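Side-chain contacts in laccase (Botrytis aclada, PDB 3SQR), which oxidises phenolic substrates such as hydroquinones with its copper centres while reducing molecular oxygen to water, and probably serves in breaking down lignin and detoxifying its products: residues T56-V61 / P496-V501; V450-D455 / A489-V494; S416-L421 / A555-T560. All coordinates share one frame; numbering follows the deposited sequence. Where two conformers were deposited one is given.

Contact 1. Residues T56-V61 / P496-V501; sequences TNWYDV and PPRRDV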
ATOM      1  N   THR A  56     -11.669  12.376 -17.696  1.00 30.53           N
ATOM      2  CA  THR A  56     -12.855  11.841 -17.085  1.00 30.66           C
ATOM      3  C   THR A  56     -12.768  11.871 -15.569  1.00 29.62           C
ATOM      4  O   THR A  56     -11.739  11.475 -15.004  1.00 27.53           O
ATOM      5  CB  THR A  56     -13.120  10.418 -17.572  1.00 31.61           C
ATOM      6  OG1 THR A  56     -13.211  10.426 -19.010  1.00 30.99           O
ATOM      7  CG2 THR A  56     -14.399   9.825 -16.925  1.00 30.40           C
ATOM      8  N   ASN A  57     -13.828  12.337 -14.901  1.00 27.41           N
ATOM      9  CA  ASN A  57     -13.845  12.298 -13.458  1.00 27.03           C
ATOM     10  C   ASN A  57     -14.234  10.899 -13.009  1.00 27.18           C
ATOM     11  O   ASN A  57     -15.387  10.566 -12.923  1.00 28.06           O
ATOM     12  CB  ASN A  57     -14.777  13.353 -12.848  1.00 27.07           C
ATOM     13  CG  ASN A  57     -14.666  13.400 -11.326  1.00 27.50           C
ATOM     14  OD1 ASN A  57     -14.428  12.384 -10.724  1.00 27.00           O
ATOM     15  ND2 ASN A  57     -14.899  14.553 -10.702  1.00 27.24           N
ATOM     16  N   TRP A  58     -13.222  10.066 -12.717  1.00 26.74           N
ATOM     17  CA  TRP A  58     -13.460   8.693 -12.333  1.00 25.27           C
ATOM     18  C   TRP A  58     -14.065   8.489 -10.965  1.00 24.51           C
ATOM     19  O   TRP A  58     -14.460   7.384 -10.663  1.00 24.59           O
ATOM     20  CB  TRP A  58     -12.188   7.850 -12.476  1.00 25.26           C
ATOM     21  CG  TRP A  58     -11.160   8.199 -11.433  1.00 23.53           C
ATOM     22  CD1 TRP A  58     -10.997   7.589 -10.237  1.00 19.60           C
ATOM     23  CD2 TRP A  58     -10.137   9.198 -11.522  1.00 24.19           C
ATOM     24  NE1 TRP A  58      -9.959   8.156  -9.544  1.00 20.24           N
ATOM     25  CE2 TRP A  58      -9.386   9.127 -10.330  1.00 23.92           C
ATOM     26  CE3 TRP A  58      -9.772  10.134 -12.497  1.00 25.22           C
ATOM     27  CZ2 TRP A  58      -8.325   9.981 -10.063  1.00 25.34           C
ATOM     28  CZ3 TRP A  58      -8.707  10.984 -12.231  1.00 26.17           C
ATOM     29  CH2 TRP A  58      -7.992  10.888 -11.021  1.00 23.80           C
ATOM     30  N   TYR A  59     -14.148   9.559 -10.153  1.00 24.16           N
ATOM     31  CA  TYR A  59     -14.889   9.486  -8.922  1.00 24.82           C
ATOM     32  C   TYR A  59     -16.386   9.473  -9.213  1.00 26.84           C
ATOM     33  O   TYR A  59     -17.138   9.065  -8.326  1.00 26.60           O
ATOM     34  CB  TYR A  59     -14.571  10.653  -7.961  1.00 24.56           C
ATOM     35  CG  TYR A  59     -13.099  10.727  -7.611  1.00 24.16           C
ATOM     36  CD1 TYR A  59     -12.574   9.911  -6.639  1.00 26.81           C
ATOM     37  CD2 TYR A  59     -12.240  11.567  -8.335  1.00 24.22           C
ATOM     38  CE1 TYR A  59     -11.203   9.932  -6.334  1.00 26.50           C
ATOM     39  CE2 TYR A  59     -10.915  11.610  -8.066  1.00 23.69           C
ATOM     40  CZ  TYR A  59     -10.380  10.788  -7.070  1.00 23.10           C
ATOM     41  OH  TYR A  59      -9.001  10.858  -6.877  1.00 24.61           O
ATOM     42  N   ASP A  60     -16.777  10.057 -10.341  1.00 27.02           N
ATOM     43  CA  ASP A  60     -18.172  10.254 -10.674  1.00 28.87           C
ATOM     44  C   ASP A  60     -18.663   9.394 -11.807  1.00 29.15           C
ATOM     45  O   ASP A  60     -19.858   9.157 -11.882  1.00 30.43           O
ATOM     46  CB  ASP A  60     -18.407  11.725 -11.038  1.00 29.78           C
ATOM     47  CG  ASP A  60     -18.185  12.679  -9.864  1.00 32.41           C
ATOM     48  OD1 ASP A  60     -18.157  12.251  -8.672  1.00 34.65           O
ATOM     49  OD2 ASP A  60     -18.038  13.891 -10.156  1.00 33.66           O
ATOM     50  N   VAL A  61     -17.770   8.983 -12.722  1.00 29.01           N
ATOM     51  CA  VAL A  61     -18.103   8.316 -14.007  1.00 28.19           C
ATOM     52  C   VAL A  61     -17.267   7.041 -14.097  1.00 29.44           C
ATOM     53  O   VAL A  61     -16.087   7.101 -13.769  1.00 26.97           O
ATOM     54  CB  VAL A  61     -17.749   9.268 -15.182  1.00 29.08           C
ATOM     55  CG1 VAL A  61     -17.874   8.593 -16.544  1.00 29.27           C
ATOM     56  CG2 VAL A  61     -18.678  10.517 -15.141  1.00 29.50           C
ATOM     57  N   PRO A 496      -4.759  20.160  -4.401  1.00 26.00           N
ATOM     58  CA  PRO A 496      -3.547  19.691  -3.754  1.00 24.97           C
ATOM     59  C   PRO A 496      -3.249  18.239  -4.176  1.00 24.48           C
ATOM     60  O   PRO A 496      -4.021  17.641  -4.900  1.00 25.99           O
ATOM     61  CB  PRO A 496      -3.898  19.753  -2.300  1.00 25.90           C
ATOM     62  CG  PRO A 496      -5.351  19.474  -2.294  1.00 24.47           C
ATOM     63  CD  PRO A 496      -5.894  20.133  -3.480  1.00 26.64           C
ATOM     64  N   PRO A 497      -2.077  17.715  -3.807  1.00 24.23           N
ATOM     65  CA  PRO A 497      -1.884  16.293  -4.126  1.00 23.82           C
ATOM     66  C   PRO A 497      -3.034  15.427  -3.635  1.00 23.49           C
ATOM     67  O   PRO A 497      -3.691  15.712  -2.643  1.00 23.74           O
ATOM     68  CB  PRO A 497      -0.586  15.925  -3.408  1.00 22.97           C
ATOM     69  CG  PRO A 497       0.069  17.280  -3.093  1.00 25.65           C
ATOM     70  CD  PRO A 497      -1.028  18.249  -2.958  1.00 24.92           C
ATOM     71  N   ARG A 498      -3.262  14.341  -4.349  1.00 24.02           N
ATOM     72  CA  ARG A 498      -4.407  13.493  -4.070  1.00 23.71           C
ATOM     73  C   ARG A 498      -3.959  12.080  -4.332  1.00 22.08           C
ATOM     74  O   ARG A 498      -3.430  11.780  -5.406  1.00 22.28           O
ATOM     75  CB  ARG A 498      -5.581  13.883  -4.983  1.00 24.03           C
ATOM     76  CG  ARG A 498      -6.902  13.173  -4.737  1.00 24.06           C
ATOM     77  CD  ARG A 498      -8.010  13.792  -5.570  1.00 23.41           C
ATOM     78  NE  ARG A 498      -7.984  13.439  -6.973  1.00 23.73           N
ATOM     79  CZ  ARG A 498      -7.820  14.288  -7.995  1.00 25.04           C
ATOM     80  NH1 ARG A 498      -7.606  15.549  -7.766  1.00 24.83           N
ATOM     81  NH2 ARG A 498      -7.867  13.873  -9.235  1.00 22.65           N
ATOM     82  N   ARG A 499      -4.147  11.231  -3.313  1.00 22.67           N
ATOM     83  CA  ARG A 499      -3.623   9.915  -3.349  1.00 22.83           C
ATOM     84  C   ARG A 499      -4.188   9.133  -2.172  1.00 23.38           C
ATOM     85  O   ARG A 499      -5.156   9.562  -1.527  1.00 23.21           O
ATOM     86  CB  ARG A 499      -2.084   9.962  -3.332  1.00 23.93           C
ATOM     87  CG  ARG A 499      -1.462  10.389  -1.982  1.00 22.99           C
ATOM     88  CD  ARG A 499       0.073  10.532  -2.025  1.00 24.06           C
ATOM     89  NE  ARG A 499       0.703   9.368  -2.671  1.00 21.60           N
ATOM     90  CZ  ARG A 499       1.921   9.365  -3.208  1.00 24.33           C
ATOM     91  NH1 ARG A 499       2.650  10.462  -3.249  1.00 22.44           N
ATOM     92  NH2 ARG A 499       2.358   8.270  -3.817  1.00 23.50           N
ATOM     93  N   ASP A 500      -3.658   7.948  -1.894  1.00 22.52           N
ATOM     94  CA  ASP A 500      -4.178   7.191  -0.722  1.00 21.20           C
ATOM     95  C   ASP A 500      -3.196   6.788   0.366  1.00 20.03           C
ATOM     96  O   ASP A 500      -3.598   6.352   1.442  1.00 21.84           O
ATOM     97  CB  ASP A 500      -4.969   5.942  -1.222  1.00 22.69           C
ATOM     98  CG  ASP A 500      -4.123   4.974  -2.016  1.00 20.92           C
ATOM     99  OD1 ASP A 500      -3.193   4.414  -1.404  1.00 23.37           O
ATOM    100  OD2 ASP A 500      -4.403   4.805  -3.249  1.00 23.66           O
ATOM    101  N   VAL A 501      -1.904   7.050   0.132  1.00 20.73           N
ATOM    102  CA  VAL A 501      -0.881   6.876   1.186  1.00 21.25           C
ATOM    103  C   VAL A 501      -0.009   8.127   1.203  1.00 21.11           C
ATOM    104  O   VAL A 501       0.490   8.576   0.170  1.00 21.08           O
ATOM    105  CB  VAL A 501       0.021   5.639   0.995  1.00 20.67           C
ATOM    106  CG1 VAL A 501       1.084   5.611   2.047  1.00 19.02           C
ATOM    107  CG2 VAL A 501      -0.755   4.361   1.037  1.00 21.91           C
TER
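An Asx turn in the loop before strand 67-79 presents Y59 to R498, which sits on strand 498-499 at the edge of a six-stranded sheet. The bond between them runs from R498 NE to Y59 OH, 2.8 Å long with an N-H...O angle of 148°, and the phenol oxygen lies close to the guanidinium plane. The arginine stretches out from its strand and then bends (chi3 76°), which turns NE toward the phenol. Its NH2 lies 3.5 Å from W58 CH2, with the indole and guanidinium planes 44° apart, and it also bonds to the carbonyl of L380. Y59 OH is bonded to D471 as well, so the phenol oxygen has both a cationic and a carboxylate partner, which would probably polarise it. Y59 CE2 lies 3.5 Å above the plane of the W58 indole, near its rim. At the base, N57 OD1 accepts the backbone N-H of Y59 at 2.9 Å, N to OD1. Asparagine suits that place because its short amide can fold back on the chain, while the long arginine spans a gap too wide for backbone pairing. The arrangement is an Asx-turn loop tied by a tyrosine-arginine hydrogen bond to an edge strand of a cupredoxin-type domain.

Contact 2. Residues V450-D455 / A489-V494; sequences VYVIED and AKFNLV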
ATOM      1  N   VAL A 450     -11.501  17.535   6.902  1.00 25.39           N
ATOM      2  CA  VAL A 450     -10.031  17.639   6.969  1.00 26.38           C
ATOM      3  C   VAL A 450      -9.626  16.924   8.249  1.00 25.75           C
ATOM      4  O   VAL A 450     -10.105  17.200   9.369  1.00 26.95           O
ATOM      5  CB  VAL A 450      -9.490  19.037   6.947  1.00 25.91           C
ATOM      6  CG1 VAL A 450      -7.955  19.034   7.305  1.00 26.75           C
ATOM      7  CG2 VAL A 450      -9.711  19.675   5.617  1.00 25.12           C
ATOM      8  N   TYR A 451      -8.799  15.904   8.066  1.00 26.90           N
ATOM      9  CA  TYR A 451      -8.332  15.105   9.155  1.00 25.29           C
ATOM     10  C   TYR A 451      -6.875  15.465   9.325  1.00 25.98           C
ATOM     11  O   TYR A 451      -6.064  15.371   8.378  1.00 26.41           O
ATOM     12  CB  TYR A 451      -8.467  13.608   8.844  1.00 24.43           C
ATOM     13  CG  TYR A 451      -7.922  12.721   9.902  1.00 24.79           C
ATOM     14  CD1 TYR A 451      -8.573  12.550  11.110  1.00 28.44           C
ATOM     15  CD2 TYR A 451      -6.744  11.997   9.694  1.00 27.06           C
ATOM     16  CE1 TYR A 451      -8.084  11.707  12.064  1.00 27.13           C
ATOM     17  CE2 TYR A 451      -6.248  11.170  10.666  1.00 25.86           C
ATOM     18  CZ  TYR A 451      -6.919  11.018  11.845  1.00 29.27           C
ATOM     19  OH  TYR A 451      -6.402  10.176  12.810  1.00 29.97           O
ATOM     20  N   VAL A 452      -6.549  15.955  10.513  1.00 26.39           N
ATOM     21  CA  VAL A 452      -5.179  16.364  10.820  1.00 25.65           C
ATOM     22  C   VAL A 452      -4.638  15.336  11.795  1.00 26.67           C
ATOM     23  O   VAL A 452      -5.176  15.132  12.843  1.00 25.24           O
ATOM     24  CB  VAL A 452      -5.080  17.798  11.480  1.00 26.27           C
ATOM     25  CG1 VAL A 452      -3.605  18.097  11.836  1.00 26.35           C
ATOM     26  CG2 VAL A 452      -5.531  18.898  10.524  1.00 25.00           C
ATOM     27  N   ILE A 453      -3.529  14.713  11.434  1.00 25.69           N
ATOM     28  CA  ILE A 453      -2.915  13.784  12.323  1.00 25.69           C
ATOM     29  C   ILE A 453      -1.528  14.360  12.634  1.00 24.53           C
ATOM     30  O   ILE A 453      -0.777  14.758  11.748  1.00 23.28           O
ATOM     31  CB  ILE A 453      -2.840  12.355  11.741  1.00 24.25           C
ATOM     32  CG1 ILE A 453      -2.229  11.416  12.789  1.00 28.98           C
ATOM     33  CG2 ILE A 453      -2.152  12.345  10.368  1.00 27.10           C
ATOM     34  CD1 ILE A 453      -2.407   9.935  12.484  1.00 29.56           C
ATOM     35  N   GLU A 454      -1.282  14.478  13.919  1.00 25.51           N
ATOM     36  CA  GLU A 454      -0.090  15.095  14.464  1.00 24.87           C
ATOM     37  C   GLU A 454       0.822  14.087  15.050  1.00 24.42           C
ATOM     38  O   GLU A 454       0.408  13.170  15.773  1.00 25.83           O
ATOM     39  CB  GLU A 454      -0.475  16.045  15.594  1.00 25.68           C
ATOM     40  CG  GLU A 454      -1.372  17.152  15.191  1.00 27.09           C
ATOM     41  CD  GLU A 454      -1.587  18.071  16.378  1.00 29.76           C
ATOM     42  OE1 GLU A 454      -0.569  18.481  16.979  1.00 29.76           O
ATOM     43  OE2 GLU A 454      -2.768  18.321  16.704  1.00 29.74           O
ATOM     44  N   ASP A 455       2.083  14.253  14.774  1.00 25.84           N
ATOM     45  CA  ASP A 455       3.086  13.414  15.436  1.00 25.42           C
ATOM     46  C   ASP A 455       3.546  14.080  16.723  1.00 25.63           C
ATOM     47  O   ASP A 455       4.391  14.949  16.656  1.00 26.00           O
ATOM     48  CB  ASP A 455       4.299  13.248  14.520  1.00 24.43           C
ATOM     49  CG  ASP A 455       5.382  12.285  15.127  1.00 26.61           C
ATOM     50  OD1 ASP A 455       5.109  11.764  16.195  1.00 27.79           O
ATOM     51  OD2 ASP A 455       6.460  12.103  14.536  1.00 27.41           O
ATOM     52  N   ALA A 489      -5.352  28.020   7.932  1.00 37.03           N
ATOM     53  CA  ALA A 489      -5.367  29.043   6.928  1.00 37.96           C
ATOM     54  C   ALA A 489      -4.301  28.842   5.892  1.00 38.51           C
ATOM     55  O   ALA A 489      -4.393  29.424   4.836  1.00 40.07           O
ATOM     56  N   LYS A 490      -3.277  28.032   6.197  1.00 37.96           N
ATOM     57  CA  LYS A 490      -2.257  27.686   5.238  1.00 38.01           C
ATOM     58  C   LYS A 490      -2.510  26.381   4.438  1.00 35.72           C
ATOM     59  O   LYS A 490      -1.737  26.054   3.549  1.00 37.72           O
ATOM     60  CB  LYS A 490      -0.902  27.586   5.950  1.00 39.63           C
ATOM     61  CG  LYS A 490      -0.308  28.958   6.346  1.00 44.11           C
ATOM     62  CD  LYS A 490       0.734  29.441   5.287  1.00 48.91           C
ATOM     63  CE  LYS A 490       1.017  30.958   5.325  1.00 51.56           C
ATOM     64  NZ  LYS A 490       2.101  31.290   4.338  1.00 52.12           N
ATOM     65  N   PHE A 491      -3.572  25.655   4.740  1.00 34.70           N
ATOM     66  CA  PHE A 491      -3.996  24.499   3.915  1.00 32.38           C
ATOM     67  C   PHE A 491      -4.133  24.884   2.466  1.00 33.83           C
ATOM     68  O   PHE A 491      -4.651  25.984   2.140  1.00 33.79           O
ATOM     69  CB  PHE A 491      -5.369  24.001   4.356  1.00 32.20           C
ATOM     70  CG  PHE A 491      -5.400  23.358   5.678  1.00 29.61           C
ATOM     71  CD1 PHE A 491      -4.210  22.997   6.349  1.00 30.00           C
ATOM     72  CD2 PHE A 491      -6.625  23.038   6.267  1.00 29.25           C
ATOM     73  CE1 PHE A 491      -4.260  22.379   7.542  1.00 24.68           C
ATOM     74  CE2 PHE A 491      -6.659  22.404   7.475  1.00 28.15           C
ATOM     75  CZ  PHE A 491      -5.467  22.091   8.134  1.00 28.82           C
ATOM     76  N   ASN A 492      -3.694  23.998   1.577  1.00 31.74           N
ATOM     77  CA  ASN A 492      -3.946  24.156   0.172  1.00 31.01           C
ATOM     78  C   ASN A 492      -5.178  23.343  -0.205  1.00 30.50           C
ATOM     79  O   ASN A 492      -5.154  22.112  -0.207  1.00 29.40           O
ATOM     80  CB  ASN A 492      -2.732  23.722  -0.619  1.00 30.63           C
ATOM     81  CG  ASN A 492      -2.921  23.776  -2.125  1.00 33.22           C
ATOM     82  OD1 ASN A 492      -2.152  23.132  -2.847  1.00 39.19           O
ATOM     83  ND2 ASN A 492      -3.892  24.553  -2.617  1.00 31.06           N
ATOM     84  N   LEU A 493      -6.259  24.048  -0.557  1.00 29.51           N
ATOM     85  CA  LEU A 493      -7.526  23.406  -0.905  1.00 29.07           C
ATOM     86  C   LEU A 493      -7.798  23.317  -2.390  1.00 29.97           C
ATOM     87  O   LEU A 493      -8.775  22.684  -2.810  1.00 30.78           O
ATOM     88  CB  LEU A 493      -8.689  24.135  -0.188  1.00 30.31           C
ATOM     89  CG  LEU A 493      -8.539  24.284   1.322  1.00 28.21           C
ATOM     90  CD1 LEU A 493      -9.675  25.177   1.891  1.00 32.54           C
ATOM     91  CD2 LEU A 493      -8.527  22.948   2.101  1.00 26.66           C
ATOM     92  N   VAL A 494      -6.905  23.886  -3.170  1.00 29.17           N
ATOM     93  CA  VAL A 494      -7.036  23.981  -4.600  1.00 29.88           C
ATOM     94  C   VAL A 494      -6.117  23.010  -5.314  1.00 28.76           C
ATOM     95  O   VAL A 494      -4.864  23.214  -5.418  1.00 29.22           O
ATOM     96  CB  VAL A 494      -6.689  25.397  -5.131  1.00 30.22           C
ATOM     97  CG1 VAL A 494      -6.918  25.413  -6.604  1.00 31.50           C
ATOM     98  CG2 VAL A 494      -7.589  26.430  -4.420  1.00 32.01           C
TER
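F491, in the loop between strands 472-478 and 498-499, lays the far end of its ring against two valines of strand 448-455. The nearer is V450, whose CG1 comes to 3.6 Å from F491 CE2 and also meets CZ of the same ring at 4.0 Å. The second valine, V452, touches with its other branch: CG2 lies 4.0 Å from F491 CZ. Both valines hold nearly the same rotamer, with CG1 anti to the backbone N (chi1 169° in V450 and 177° in V452), yet the ring lies between their positions along the strand and therefore meets CG1 of one and CG2 of the other. V450 and the phenylalanine point at each other from opposing sides, whereas V452 and the ring cross at a slant.

Being two apart on an extended strand, V450 and V452 project from the same side of the sheet, and their beta-branched side chains suit a strand while offering methyl groups at two levels. Phenylalanine suits the loop position because its backbone stands well away: the closest CA atoms, those of V450 and F491, are still 9.6 Å apart, and a long, flat hydrocarbon group covers that distance. The ring also touches Y387 of strand 387-398, V475 and A476 of strand 472-478, and A511 of strand 509-515. L493, further along the loop, packs on V475 and V384.

All the atoms that meet between the two segments are carbon, and the three residues carrying them are buried. The loop is thus held to the sheet here by van der Waals contact and the exclusion of water, an attachment that depends on complementary shape and not on the direction of any polar bond.

Contact 3. Residues S416-L421 / A555-T560; sequences SSPTTL and AIFEDT
Helix 551-567, near the C-terminal end of the chain, packs against the first turn of the short helix 419-424 by inserting one aromatic ring, that of F557. Three residues of the short helix and its N-cap receive it. P418, in the N-cap position, brings CG to 3.8 Å from F557 CZ, the two side chains running antiparallel past one another. L421 meets the neighbouring rim of the ring: its CB lies 3.8 Å from F557 CE1, in the plane of the ring and at its edge, and its CD1 adds a further contact at 4.0 Å to the same CE1. T420 completes the set with CB 4.0 Å from F557 CE2, so that the far end of the phenyl group is met from several directions. The backbone comes close too, L421 N standing 3.7 Å from F557 CZ.

F557 gains this reach from an extended first torsion, with CG anti to the backbone N (chi1 179°), which carries the ring away from its own helix. F424, at the end of the short helix, meets the ring edge-to-face. Proline suits its place just before the helix because its rigid, apolar ring gives F557 a firm surface. Threonine serves two sides at once: its carbon part faces the phenylalanine, while OG1, in the conformer given, is hydrogen-bonded to the carbonyl of V142, linking the helix to a loop of the first multicopper oxidase region. Leucine crosses the aromatic group at a slant, its branched end adding to the touch made by CB.

The copper centre is not touched; the T420 side chain remains about 14 Å from a bound copper ion. What results is an aromatic side chain from a C-terminal helix packed on the N-terminal turn of a short helix, joining two helical elements at the periphery of a beta-rich multicopper oxidase.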
ATOM      1  N   SER A 416     -13.704 -11.259  15.705  1.00 29.72           N
ATOM      2  CA  SER A 416     -15.044 -11.783  15.675  1.00 29.76           C
ATOM      3  C   SER A 416     -16.146 -10.718  15.761  1.00 28.53           C
ATOM      4  O   SER A 416     -17.320 -11.037  15.618  1.00 28.02           O
ATOM      5  CB  SER A 416     -15.227 -12.798  16.842  1.00 30.75           C
ATOM      6  OG  SER A 416     -15.354 -12.074  18.061  1.00 35.01           O
ATOM      7  N   SER A 417     -15.789  -9.455  16.001  1.00 27.70           N
ATOM      8  CA  SER A 417     -16.782  -8.406  16.061  1.00 26.57           C
ATOM      9  C   SER A 417     -16.209  -7.226  15.330  1.00 27.06           C
ATOM     10  O   SER A 417     -15.915  -6.159  15.868  1.00 26.14           O
ATOM     11  CB  SER A 417     -17.161  -8.085  17.542  1.00 28.68           C
ATOM     12  OG  SER A 417     -18.258  -7.224  17.559  1.00 28.89           O
ATOM     13  N   PRO A 418     -16.081  -7.422  14.026  1.00 26.80           N
ATOM     14  CA  PRO A 418     -15.628  -6.295  13.237  1.00 25.65           C
ATOM     15  C   PRO A 418     -16.605  -5.158  13.286  1.00 25.25           C
ATOM     16  O   PRO A 418     -17.791  -5.341  13.533  1.00 23.93           O
ATOM     17  CB  PRO A 418     -15.527  -6.884  11.838  1.00 26.29           C
ATOM     18  CG  PRO A 418     -16.428  -7.988  11.802  1.00 28.50           C
ATOM     19  CD  PRO A 418     -16.383  -8.593  13.195  1.00 26.52           C
ATOM     20  N   THR A 419     -16.122  -3.953  13.036  1.00 24.73           N
ATOM     21  CA  THR A 419     -16.937  -2.755  13.054  1.00 24.35           C
ATOM     22  C   THR A 419     -18.178  -2.889  12.226  1.00 25.14           C
ATOM     23  O   THR A 419     -19.226  -2.373  12.605  1.00 26.11           O
ATOM     24  CB  THR A 419     -16.127  -1.543  12.484  1.00 23.70           C
ATOM     25  OG1 THR A 419     -14.848  -1.559  13.121  1.00 23.72           O
ATOM     26  CG2 THR A 419     -16.829  -0.238  12.792  1.00 23.31           C
ATOM     27  N   THR A 420     -18.090  -3.528  11.039  1.00 23.97           N
ATOM     28  CA  THR A 420     -19.254  -3.683  10.202  1.00 24.05           C
ATOM     29  C   THR A 420     -20.300  -4.583  10.844  1.00 25.05           C
ATOM     30  O   THR A 420     -21.476  -4.354  10.652  1.00 27.08           O
ATOM     31  CB  THR A 420     -18.885  -4.196   8.773  1.00 25.46           C
ATOM     32  OG1 THR A 420     -17.939  -3.225   8.282  0.50 20.02           O
ATOM     33  CG2 THR A 420     -20.098  -4.050   7.880  0.50 22.36           C
ATOM     34  N   LEU A 421     -19.859  -5.570  11.584  1.00 25.64           N
ATOM     35  CA  LEU A 421     -20.837  -6.441  12.300  1.00 26.66           C
ATOM     36  C   LEU A 421     -21.542  -5.600  13.335  1.00 26.15           C
ATOM     37  O   LEU A 421     -22.776  -5.626  13.449  1.00 26.97           O
ATOM     38  CB  LEU A 421     -20.164  -7.646  12.855  1.00 28.61           C
ATOM     39  CG  LEU A 421     -21.095  -8.563  13.676  1.00 29.69           C
ATOM     40  CD1 LEU A 421     -22.301  -8.997  12.817  1.00 31.38           C
ATOM     41  CD2 LEU A 421     -20.264  -9.734  14.163  1.00 30.27           C
ATOM     42  N   ALA A 555     -25.282 -12.359   3.912  1.00 28.80           N
ATOM     43  CA  ALA A 555     -25.202 -13.811   4.142  1.00 30.05           C
ATOM     44  C   ALA A 555     -23.752 -14.211   4.068  1.00 29.00           C
ATOM     45  O   ALA A 555     -23.250 -14.907   4.903  1.00 29.39           O
ATOM     46  CB  ALA A 555     -26.090 -14.649   3.074  1.00 30.26           C
ATOM     47  N   ILE A 556     -23.041 -13.668   3.090  1.00 27.63           N
ATOM     48  CA  ILE A 556     -21.637 -14.055   2.926  1.00 26.88           C
ATOM     49  C   ILE A 556     -20.786 -13.674   4.128  1.00 26.52           C
ATOM     50  O   ILE A 556     -20.041 -14.484   4.671  1.00 27.87           O
ATOM     51  CB  ILE A 556     -21.096 -13.475   1.602  1.00 27.30           C
ATOM     52  CG1 ILE A 556     -21.701 -14.249   0.430  1.00 26.60           C
ATOM     53  CG2 ILE A 556     -19.577 -13.475   1.590  1.00 25.85           C
ATOM     54  CD1 ILE A 556     -21.548 -13.482  -0.912  1.00 29.59           C
ATOM     55  N   PHE A 557     -20.949 -12.453   4.588  1.00 26.55           N
ATOM     56  CA  PHE A 557     -20.264 -11.916   5.754  1.00 28.01           C
ATOM     57  C   PHE A 557     -20.529 -12.724   7.000  1.00 29.14           C
ATOM     58  O   PHE A 557     -19.611 -13.097   7.748  1.00 27.37           O
ATOM     59  CB  PHE A 557     -20.761 -10.490   5.904  1.00 27.34           C
ATOM     60  CG  PHE A 557     -20.213  -9.749   7.049  1.00 30.70           C
ATOM     61  CD1 PHE A 557     -20.769  -9.877   8.303  1.00 35.44           C
ATOM     62  CD2 PHE A 557     -19.165  -8.815   6.863  1.00 29.41           C
ATOM     63  CE1 PHE A 557     -20.257  -9.141   9.380  1.00 34.09           C
ATOM     64  CE2 PHE A 557     -18.689  -8.108   7.896  1.00 32.63           C
ATOM     65  CZ  PHE A 557     -19.222  -8.270   9.181  1.00 35.14           C
ATOM     66  N   GLU A 558     -21.812 -12.991   7.194  1.00 31.50           N
ATOM     67  CA  GLU A 558     -22.236 -13.874   8.290  1.00 32.09           C
ATOM     68  C   GLU A 558     -21.576 -15.228   8.243  1.00 32.08           C
ATOM     69  O   GLU A 558     -21.097 -15.740   9.284  1.00 31.82           O
ATOM     70  CB  GLU A 558     -23.759 -14.011   8.249  1.00 32.93           C
ATOM     71  CG  GLU A 558     -24.462 -12.764   8.674  1.00 36.22           C
ATOM     72  CD  GLU A 558     -25.969 -12.744   8.328  1.00 39.26           C
ATOM     73  OE1 GLU A 558     -26.503 -13.663   7.628  1.00 38.94           O
ATOM     74  OE2 GLU A 558     -26.598 -11.757   8.738  1.00 38.68           O
ATOM     75  N   ASP A 559     -21.512 -15.799   7.038  1.00 31.65           N
ATOM     76  CA  ASP A 559     -20.916 -17.089   6.885  1.00 31.58           C
ATOM     77  C   ASP A 559     -19.429 -17.044   7.209  1.00 30.93           C
ATOM     78  O   ASP A 559     -18.893 -17.928   7.881  1.00 30.72           O
ATOM     79  CB  ASP A 559     -21.089 -17.643   5.480  1.00 31.86           C
ATOM     80  CG  ASP A 559     -22.592 -17.993   5.101  0.70 34.10           C
ATOM     81  OD1 ASP A 559     -23.527 -17.931   5.944  0.70 38.83           O
ATOM     82  OD2 ASP A 559     -22.856 -18.214   3.887  0.70 37.35           O
ATOM     83  N   THR A 560     -18.723 -15.992   6.739  1.00 28.64           N
ATOM     84  CA  THR A 560     -17.313 -15.917   7.093  1.00 27.71           C
ATOM     85  C   THR A 560     -17.110 -15.841   8.601  1.00 27.65           C
ATOM     86  O   THR A 560     -16.181 -16.428   9.162  1.00 27.60           O
ATOM     87  CB  THR A 560     -16.642 -14.694   6.384  1.00 25.95           C
ATOM     88  OG1 THR A 560     -16.951 -14.779   4.975  1.00 25.94           O
ATOM     89  CG2 THR A 560     -15.120 -14.636   6.681  1.00 25.12           C
TER

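Along the chain the segments run 56-61, 416-421, 450-455, 489-494, 496-501 and 555-560. Contact 2 therefore nests inside the loops closed by both of the others, while the segments of contacts 1 and 3 alternate along the chain. Contacts 1 and 2 are neighbours, their centres 18 Å apart; segments 489-494 and 496-501 nearly adjoin in sequence, and both contacts reach the sheet containing strands 448-455 and 498-499. Contact 3 lies well away, its centre about 30 Å from that of contact 1 and 34 Å from that of contact 2. Together they fasten peripheral pieces, an N-terminal loop, an inter-strand loop and a C-terminal helix, onto or beside the C-terminal multicopper oxidase region.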